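Local coordinates for prophage lambdalm01, antigen B (Listeria monocytogenes, PDB 4ACV), which probably acts as a tail terminator protein of a prophage, closing the end of the phage tail once it has reached its length, at residues 23-28 with 36-41; 65-70 with 108-113; 95-100 with 116-121. One frame throughout, in Å; residues are numbered along the deposited sequence.

Contact 1: residues 23-28 with 36-41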
loop_
_atom_site.group_PDB
_atom_site.type_symbol
_atom_site.label_atom_id
_atom_site.label_comp_id
_atom_site.label_asym_id
_atom_site.label_seq_id
_atom_site.Cartn_x
_atom_site.Cartn_y
_atom_site.Cartn_z
ATOM N N LEU B 23 19.210 31.936 2.211
ATOM C CA LEU B 23 17.923 31.545 1.640
ATOM C C LEU B 23 16.783 31.694 2.625
ATOM O O LEU B 23 16.939 31.409 3.808
ATOM C CB LEU B 23 17.965 30.100 1.157
ATOM C CG LEU B 23 19.087 29.848 0.166
ATOM C CD1 LEU B 23 19.181 28.374 -0.124
ATOM C CD2 LEU B 23 18.886 30.690 -1.120
ATOM N N ASP B 24 15.639 32.138 2.112
ATOM C CA ASP B 24 14.401 32.178 2.872
ATOM C C ASP B 24 13.571 30.924 2.601
ATOM O O ASP B 24 13.066 30.718 1.498
ATOM C CB ASP B 24 13.590 33.423 2.530
ATOM C CG ASP B 24 12.404 33.614 3.456
ATOM O OD1 ASP B 24 12.255 32.834 4.427
ATOM O OD2 ASP B 24 11.618 34.550 3.214
ATOM N N VAL B 25 13.437 30.094 3.625
ATOM C CA VAL B 25 12.740 28.831 3.509
ATOM C C VAL B 25 11.685 28.709 4.607
ATOM O O VAL B 25 11.939 29.016 5.764
ATOM C CB VAL B 25 13.735 27.660 3.617
ATOM C CG1 VAL B 25 13.014 26.320 3.575
ATOM C CG2 VAL B 25 14.769 27.741 2.509
ATOM N N SER B 26 10.495 28.268 4.231
ATOM C CA SER B 26 9.424 28.046 5.189
ATOM C C SER B 26 9.462 26.610 5.720
ATOM O O SER B 26 9.816 25.692 4.986
ATOM C CB SER B 26 8.078 28.318 4.519
ATOM O OG SER B 26 7.013 28.226 5.442
ATOM N N ILE B 27 9.101 26.416 6.989
ATOM C CA ILE B 27 9.011 25.071 7.565
ATOM C C ILE B 27 7.565 24.589 7.604
ATOM O O ILE B 27 7.255 23.524 8.136
ATOM C CB ILE B 27 9.621 24.981 8.979
ATOM C CG1 ILE B 27 8.821 25.815 9.982
ATOM C CG2 ILE B 27 11.081 25.403 8.968
ATOM C CD1 ILE B 27 9.229 25.547 11.426
ATOM N N VAL B 28 6.677 25.389 7.033
ATOM C CA VAL B 28 5.287 24.999 6.916
ATOM C C VAL B 28 4.974 24.556 5.492
ATOM O O VAL B 28 5.111 25.321 4.537
ATOM C CB VAL B 28 4.349 26.151 7.320
ATOM C CG1 VAL B 28 2.904 25.787 7.032
ATOM C CG2 VAL B 28 4.561 26.515 8.790
ATOM N N PRO B 36 6.621 31.111 -6.860
ATOM C CA PRO B 36 7.880 30.512 -6.407
ATOM C C PRO B 36 8.039 30.557 -4.880
ATOM O O PRO B 36 7.616 31.505 -4.226
ATOM C CB PRO B 36 8.946 31.356 -7.115
ATOM C CG PRO B 36 8.252 31.841 -8.370
ATOM C CD PRO B 36 6.812 32.054 -7.977
ATOM N N THR B 37 8.637 29.512 -4.324
ATOM C CA THR B 37 8.816 29.401 -2.887
ATOM C C THR B 37 9.617 28.151 -2.559
ATOM O O THR B 37 9.680 27.200 -3.352
ATOM C CB THR B 37 7.462 29.357 -2.132
ATOM O OG1 THR B 37 7.694 29.227 -0.725
ATOM C CG2 THR B 37 6.600 28.185 -2.601
ATOM N N THR B 38 10.238 28.161 -1.387
ATOM C CA THR B 38 10.951 26.993 -0.898
ATOM C C THR B 38 10.440 26.605 0.472
ATOM O O THR B 38 10.430 27.422 1.399
ATOM C CB THR B 38 12.445 27.245 -0.823
ATOM O OG1 THR B 38 12.895 27.738 -2.094
ATOM C CG2 THR B 38 13.172 25.939 -0.468
ATOM N N MET B 39 10.030 25.345 0.585
ATOM C CA MET B 39 9.365 24.824 1.767
ATOM C C MET B 39 9.997 23.521 2.180
ATOM O O MET B 39 10.420 22.737 1.339
ATOM C CB MET B 39 7.881 24.558 1.469
ATOM C CG MET B 39 7.029 25.794 1.327
ATOM S SD MET B 39 5.370 25.402 0.734
ATOM C CE MET B 39 5.758 24.174 -0.516
ATOM N N ILE B 40 10.033 23.279 3.483
ATOM C CA ILE B 40 10.420 21.972 4.010
ATOM C C ILE B 40 9.176 21.233 4.457
ATOM O O ILE B 40 8.393 21.745 5.252
ATOM C CB ILE B 40 11.385 22.083 5.207
ATOM C CG1 ILE B 40 12.437 23.159 4.938
ATOM C CG2 ILE B 40 12.037 20.736 5.480
ATOM C CD1 ILE B 40 13.369 23.430 6.098
ATOM N N GLU B 41 8.986 20.033 3.929
ATOM C CA GLU B 41 7.874 19.202 4.353
ATOM C C GLU B 41 8.373 18.061 5.237
ATOM O O GLU B 41 9.067 17.161 4.767
ATOM C CB GLU B 41 7.142 18.633 3.148
ATOM C CG GLU B 41 5.916 17.834 3.521
ATOM C CD GLU B 41 5.487 16.880 2.423
ATOM O OE1 GLU B 41 6.251 16.685 1.456
ATOM O OE2 GLU B 41 4.386 16.319 2.530
HETATM O O HOH W 1 10.328 30.786 0.262
#
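An isolated beta bridge between Ser26 and Met39 ties the loop after helix 6-19 to the start of strand 37-48, within what is probably a tail-terminator fold. Ser26 holds the strand with both backbone polar atoms: its N donates to Thr38 O at 3.0 Å, and its O accepts from Ile40 N at 2.9 Å. These bonds reach the residues before and after Met39, the pattern of a parallel bridge. The touching parts run 45° apart, consistent with pairing that stops after one residue. CA-H...O contacts from Val25 CA to Thr38 O and from Met39 CA to Ser26 O accompany the bonds. Before the bridge, water 1 takes over, donating to Asp24 O at 3.0 Å and accepting from Thr38 N at 3.1 Å.

Branched side chains suit this place because one residue can meet two partners. Val25 CG1 lies anti to its backbone N (chi1 177°) and packs 3.5 Å from Ile40 CG1, the two side chains crossing at about a right angle; Val25 CG2 instead touches Thr38 CG2 at 3.8 Å. Threonine serves a double purpose here, since its methyl joins this apolar patch while OG1 is hydrogen-bonded to His64 ND1 on strand 55-66. Ile40 CD1 extends the patch to Ile27 CG2, and Leu10 of helix 6-19 packs on both isoleucines. Arg14 of the same helix donates through NE to Val25 O.

Past the bridge, Met39 CG and SD lie beside Val28 O, each 3.8 Å away. The loop bends there in an ST turn: Ser26 OG, anti to its own N, accepts a hydrogen bond from Val28 N at 3.3 Å.

Contact 2: residues 65-70 with 108-113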
loop_
_atom_site.group_PDB
_atom_site.type_symbol
_atom_site.label_atom_id
_atom_site.label_comp_id
_atom_site.label_asym_id
_atom_site.label_seq_id
_atom_site.Cartn_x
_atom_site.Cartn_y
_atom_site.Cartn_z
ATOM N N TYR B 65 9.844 25.419 -5.634
ATOM C CA TYR B 65 9.042 25.883 -6.773
ATOM C C TYR B 65 9.654 27.119 -7.409
ATOM O O TYR B 65 9.935 28.098 -6.728
ATOM C CB TYR B 65 7.622 26.246 -6.342
ATOM C CG TYR B 65 6.794 25.109 -5.820
ATOM C CD1 TYR B 65 6.915 24.689 -4.501
ATOM C CD2 TYR B 65 5.866 24.470 -6.635
ATOM C CE1 TYR B 65 6.138 23.647 -4.008
ATOM C CE2 TYR B 65 5.087 23.433 -6.153
ATOM C CZ TYR B 65 5.226 23.025 -4.836
ATOM O OH TYR B 65 4.453 21.994 -4.340
ATOM N N THR B 66 9.824 27.084 -8.721
ATOM C CA THR B 66 10.412 28.197 -9.444
ATOM C C THR B 66 9.674 28.390 -10.759
ATOM O O THR B 66 9.002 27.479 -11.240
ATOM C CB THR B 66 11.880 27.920 -9.754
ATOM O OG1 THR B 66 12.000 26.585 -10.253
ATOM C CG2 THR B 66 12.715 28.052 -8.500
ATOM N N ASN B 67 9.801 29.579 -11.330
ATOM C CA ASN B 67 9.203 29.882 -12.629
ATOM C C ASN B 67 9.720 28.989 -13.759
ATOM O O ASN B 67 9.057 28.815 -14.784
ATOM C CB ASN B 67 9.460 31.341 -12.982
ATOM C CG ASN B 67 8.623 32.280 -12.167
ATOM O OD1 ASN B 67 9.016 33.418 -11.912
ATOM N ND2 ASN B 67 7.455 31.809 -11.743
ATOM N N GLU B 68 10.918 28.445 -13.571
ATOM C CA GLU B 68 11.529 27.562 -14.555
ATOM C C GLU B 68 12.645 26.735 -13.915
ATOM O O GLU B 68 12.953 26.914 -12.743
ATOM C CB GLU B 68 12.074 28.375 -15.722
ATOM C CG GLU B 68 13.254 29.225 -15.363
ATOM C CD GLU B 68 13.631 30.151 -16.491
ATOM O OE1 GLU B 68 12.731 30.526 -17.272
ATOM O OE2 GLU B 68 14.825 30.501 -16.601
ATOM N N GLN B 69 13.241 25.826 -14.683
ATOM C CA GLN B 69 14.315 24.987 -14.167
ATOM C C GLN B 69 15.358 25.795 -13.406
ATOM O O GLN B 69 15.803 26.845 -13.856
ATOM C CB GLN B 69 14.978 24.182 -15.284
ATOM C CG GLN B 69 14.198 22.953 -15.695
ATOM C CD GLN B 69 14.785 22.252 -16.902
ATOM O OE1 GLN B 69 14.088 22.008 -17.885
ATOM N NE2 GLN B 69 16.067 21.923 -16.838
ATOM N N ASP B 70 15.734 25.289 -12.240
ATOM C CA ASP B 70 16.673 25.978 -11.376
ATOM C C ASP B 70 17.605 24.962 -10.717
ATOM O O ASP B 70 17.506 24.691 -9.521
ATOM C CB ASP B 70 15.913 26.801 -10.330
ATOM C CG ASP B 70 16.835 27.520 -9.364
ATOM O OD1 ASP B 70 18.036 27.647 -9.680
ATOM O OD2 ASP B 70 16.363 27.959 -8.289
ATOM N N ASN B 108 1.033 23.577 -13.294
ATOM C CA ASN B 108 0.504 24.803 -13.864
ATOM C C ASN B 108 1.631 25.565 -14.542
ATOM O O ASN B 108 2.116 25.171 -15.598
ATOM C CB ASN B 108 -0.151 25.664 -12.783
ATOM N N THR B 109 2.067 26.646 -13.911
ATOM C CA THR B 109 3.101 27.491 -14.490
ATOM C C THR B 109 4.406 27.440 -13.686
ATOM O O THR B 109 5.307 28.245 -13.890
ATOM C CB THR B 109 2.605 28.949 -14.618
ATOM O OG1 THR B 109 1.916 29.326 -13.416
ATOM C CG2 THR B 109 1.649 29.086 -15.805
ATOM N N LEU B 110 4.507 26.487 -12.772
ATOM C CA LEU B 110 5.714 26.369 -11.955
ATOM C C LEU B 110 6.443 25.064 -12.220
ATOM O O LEU B 110 5.836 24.060 -12.599
ATOM C CB LEU B 110 5.379 26.498 -10.463
ATOM C CG LEU B 110 4.791 27.848 -10.029
ATOM C CD1 LEU B 110 4.176 27.785 -8.626
ATOM C CD2 LEU B 110 5.837 28.962 -10.127
ATOM N N ILE B 111 7.755 25.101 -12.051
ATOM C CA ILE B 111 8.557 23.891 -11.961
ATOM C C ILE B 111 8.685 23.475 -10.479
ATOM O O ILE B 111 9.179 24.221 -9.629
ATOM C CB ILE B 111 9.941 24.092 -12.607
ATOM C CG1 ILE B 111 9.785 24.498 -14.084
ATOM C CG2 ILE B 111 10.796 22.840 -12.459
ATOM C CD1 ILE B 111 8.989 23.509 -14.922
ATOM N N HIS B 112 8.200 22.285 -10.168
ATOM C CA HIS B 112 8.198 21.822 -8.799
ATOM C C HIS B 112 9.295 20.786 -8.604
ATOM O O HIS B 112 9.248 19.706 -9.188
ATOM C CB HIS B 112 6.828 21.238 -8.438
ATOM C CG HIS B 112 6.768 20.650 -7.059
ATOM N ND1 HIS B 112 5.722 19.867 -6.626
ATOM C CD2 HIS B 112 7.636 20.732 -6.020
ATOM C CE1 HIS B 112 5.946 19.487 -5.379
ATOM N NE2 HIS B 112 7.098 19.998 -4.990
ATOM N N ALA B 113 10.291 21.131 -7.795
ATOM C CA ALA B 113 11.364 20.201 -7.454
ATOM C C ALA B 113 11.240 19.722 -6.014
ATOM O O ALA B 113 11.096 20.508 -5.085
ATOM C CB ALA B 113 12.723 20.824 -7.690
#
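Leu110 opens the contact by spreading its two methyls over two partners: CD2 sits 3.7 Å from Asn67 ND2, while CD1 reaches Tyr65 CD2 at 4.2 Å. Val33 and Pro36, from the loop ahead of strand 37-48, also pack on this leucine, so an apolar side chain fits the spot. Its CA makes a CA-H...O contact with Thr66 O.

Ile111 follows, and its backbone carries the pairing. Its N donates to Thr66 O at 2.8 Å, and its O accepts from Thr66 N at 3.1 Å. This hydrogen-bonded antiparallel pair lies where strand 55-66 ends and strand 110-122 begins, two neighbours in the antiparallel sheet. Ile111 CG1 approaches the turn leaving the first strand, 3.6 Å from Glu68 CA. That turn is braced by Thr66 OG1, which lies between its own backbone N and carbonyl carbon (chi1 46°) and donates to Glu68 O at 2.7 Å from above the carbonyl plane. Ile111 also packs on an apolar side chain of a neighbouring chain.

His112 pairs with Tyr65 without hydrogen bonds between their backbones, and both side chains lie on the same face of the sheet. Their rings form an offset stack, with centroids 4.0 Å apart and planes at 16°. The displacement puts Tyr65 OH over the imidazole, offset toward the rim and nearest CE1 at 3.1 Å, and His112 CD2 over the phenol face near CZ. Both imidazole nitrogens have partners that fix the ring's rotation: ND1 is hydrogen-bonded to Glu107 OE2, and NE2 to His63 ND1.

Contact 3: residues 95-100 with 116-121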
loop_
_atom_site.group_PDB
_atom_site.type_symbol
_atom_site.label_atom_id
_atom_site.label_comp_id
_atom_site.label_asym_id
_atom_site.label_seq_id
_atom_site.Cartn_x
_atom_site.Cartn_y
_atom_site.Cartn_z
ATOM N N ALA B 95 24.290 11.530 10.168
ATOM C CA ALA B 95 24.286 11.339 8.720
ATOM C C ALA B 95 23.108 12.025 8.051
ATOM O O ALA B 95 22.006 12.051 8.591
ATOM C CB ALA B 95 24.277 9.861 8.380
ATOM N N VAL B 96 23.356 12.565 6.867
ATOM C CA VAL B 96 22.318 13.156 6.039
ATOM C C VAL B 96 22.289 12.395 4.722
ATOM O O VAL B 96 23.295 12.318 4.030
ATOM C CB VAL B 96 22.605 14.653 5.760
ATOM C CG1 VAL B 96 21.504 15.260 4.888
ATOM C CG2 VAL B 96 22.777 15.433 7.080
ATOM N N ARG B 97 21.138 11.819 4.393
ATOM C CA ARG B 97 20.998 10.972 3.216
ATOM C C ARG B 97 19.841 11.410 2.328
ATOM O O ARG B 97 18.786 11.798 2.825
ATOM C CB ARG B 97 20.700 9.525 3.634
ATOM C CG ARG B 97 21.800 8.798 4.342
ATOM C CD ARG B 97 21.334 7.384 4.662
ATOM N NE ARG B 97 21.817 6.914 5.958
ATOM C CZ ARG B 97 21.259 7.220 7.130
ATOM N NH1 ARG B 97 20.200 8.014 7.182
ATOM N NH2 ARG B 97 21.770 6.732 8.255
ATOM N N HIS B 98 20.033 11.325 1.014
ATOM C CA HIS B 98 18.895 11.318 0.110
ATOM C C HIS B 98 18.212 9.993 0.337
ATOM O O HIS B 98 18.851 8.948 0.393
ATOM C CB HIS B 98 19.310 11.413 -1.353
ATOM C CG HIS B 98 19.955 12.712 -1.716
ATOM N ND1 HIS B 98 19.307 13.921 -1.598
ATOM C CD2 HIS B 98 21.179 12.987 -2.220
ATOM C CE1 HIS B 98 20.111 14.887 -2.002
ATOM N NE2 HIS B 98 21.254 14.348 -2.377
ATOM N N CYS B 99 16.901 10.050 0.482
ATOM C CA CYS B 99 16.134 8.876 0.756
ATOM C C CYS B 99 14.698 9.175 0.415
ATOM O O CYS B 99 14.124 10.149 0.902
ATOM C CB CYS B 99 16.261 8.515 2.235
ATOM S SG CYS B 99 15.280 7.083 2.715
ATOM N N GLY B 100 14.117 8.326 -0.424
ATOM C CA GLY B 100 12.731 8.474 -0.812
ATOM C C GLY B 100 12.531 9.222 -2.123
ATOM O O GLY B 100 13.405 9.258 -2.994
ATOM N N SER B 116 14.023 14.483 -1.203
ATOM C CA SER B 116 13.736 13.825 0.063
ATOM C C SER B 116 14.979 13.367 0.797
ATOM O O SER B 116 15.871 12.728 0.230
ATOM C CB SER B 116 12.756 12.664 -0.124
ATOM O OG SER B 116 11.487 13.160 -0.528
ATOM N N PHE B 117 15.012 13.710 2.080
ATOM C CA PHE B 117 16.131 13.397 2.958
ATOM C C PHE B 117 15.744 12.521 4.133
ATOM O O PHE B 117 14.594 12.511 4.596
ATOM C CB PHE B 117 16.733 14.687 3.521
ATOM C CG PHE B 117 17.431 15.531 2.495
ATOM C CD1 PHE B 117 18.750 15.259 2.137
ATOM C CD2 PHE B 117 16.779 16.598 1.895
ATOM C CE1 PHE B 117 19.407 16.041 1.194
ATOM C CE2 PHE B 117 17.428 17.387 0.952
ATOM C CZ PHE B 117 18.744 17.108 0.602
ATOM N N GLU B 118 16.733 11.791 4.615
ATOM C CA GLU B 118 16.631 11.103 5.885
ATOM C C GLU B 118 17.850 11.488 6.688
ATOM O O GLU B 118 18.973 11.324 6.226
ATOM C CB GLU B 118 16.629 9.594 5.692
ATOM C CG GLU B 118 16.694 8.837 6.999
ATOM C CD GLU B 118 16.672 7.344 6.799
ATOM O OE1 GLU B 118 17.760 6.746 6.642
ATOM O OE2 GLU B 118 15.565 6.772 6.789
ATOM N N VAL B 119 17.634 12.010 7.885
ATOM C CA VAL B 119 18.750 12.307 8.763
ATOM C C VAL B 119 18.727 11.429 9.997
ATOM O O VAL B 119 17.671 11.161 10.557
ATOM C CB VAL B 119 18.786 13.786 9.198
ATOM C CG1 VAL B 119 18.955 14.684 7.985
ATOM C CG2 VAL B 119 17.542 14.138 9.984
ATOM N N SER B 120 19.915 10.981 10.400
ATOM C CA SER B 120 20.107 10.233 11.632
ATOM C C SER B 120 20.688 11.143 12.698
ATOM O O SER B 120 21.707 11.813 12.489
ATOM C CB SER B 120 21.043 9.043 11.421
ATOM O OG SER B 120 20.408 8.029 10.667
ATOM N N ILE B 121 20.025 11.152 13.844
ATOM C CA ILE B 121 20.446 11.946 14.979
ATOM C C ILE B 121 20.675 11.049 16.203
ATOM O O ILE B 121 19.867 10.176 16.526
ATOM C CB ILE B 121 19.416 13.050 15.273
ATOM C CG1 ILE B 121 19.301 13.963 14.054
ATOM C CG2 ILE B 121 19.793 13.825 16.538
ATOM C CD1 ILE B 121 18.356 15.117 14.230
HETATM O O HOH W 2 12.714 10.828 3.203
#
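Arg97 runs alongside Glu118 and ends on Ser120, meeting strand 110-122 through CB and again from CD to its terminal nitrogens. CB starts 3.6 Å from Glu118 O. CG is anti to the carbonyl carbon (chi1 -67°), and CD and NE then pass the carboxylate, each 4.1 Å from Glu118 OE1. At the tip NH1 forms a salt bridge with that oxygen at 2.8 Å, the guanidinium and carboxylate planes standing 90° apart. NH2 donates to Ser120 OG at 3.1 Å, nearly straight and in the guanidinium plane; the bond from NH1 to the same hydroxyl is weak. Ala95 CB, a small methyl, lies over one guanidinium face, offset toward its rim. Glu118 also bridges to Lys57 and Arg59, and this positive surrounding would favour its carboxylate form; Ser120 OG is hydrogen-bonded to Glu48 as well.

The backbones form an antiparallel ladder that adds strand 92-99 to the sheet. Ala95 with Ser120 and Arg97 with Glu118 are its hydrogen-bonded pairs, the bond from Ala95 N to Ser120 O being weak and that from Glu118 N to Arg97 O measuring 2.7 Å. On the other face Val96 and Val119 lie side by side, and Val96 CG1 touches Phe117 CD1 at 3.9 Å; Ile81 of helix 71-82 packs on Val96 and Phe117, as suits an apolar face. His98 and Phe117 lie side by side, their CE1 atoms 3.5 Å apart.

At the corner Gly100 adopts a positive phi, where a side chain would crowd the carbonyl O of Cys99, and it pairs with a strand of a neighbouring chain. Just before it, Cys99 N donates to Ser116 O, while water 2 donates to both Cys99 O and Phe117 O.

From the N terminus, helix 6-19 leads into residues 23-28, and contact 1 closes a short loop holding strand 29-30 as the chain enters strand 37-48. That strand pairs with 55-66, whose end opens contact 2; Thr37 O with Tyr65 N, a probable hydrogen bond, and Met39 against the Tyr65 ring connect the two contacts directly. Contact 2 closes a long loop containing helix 71-82 and strands 92-99 and 101-107. Contact 3 starts within that loop and ends beyond it, so contacts 2 and 3 cross, sharing strand 110-122 as their common partner. Contacts 1 and 3 lie on opposite sides of the chain's centre, at different parts of one sheet.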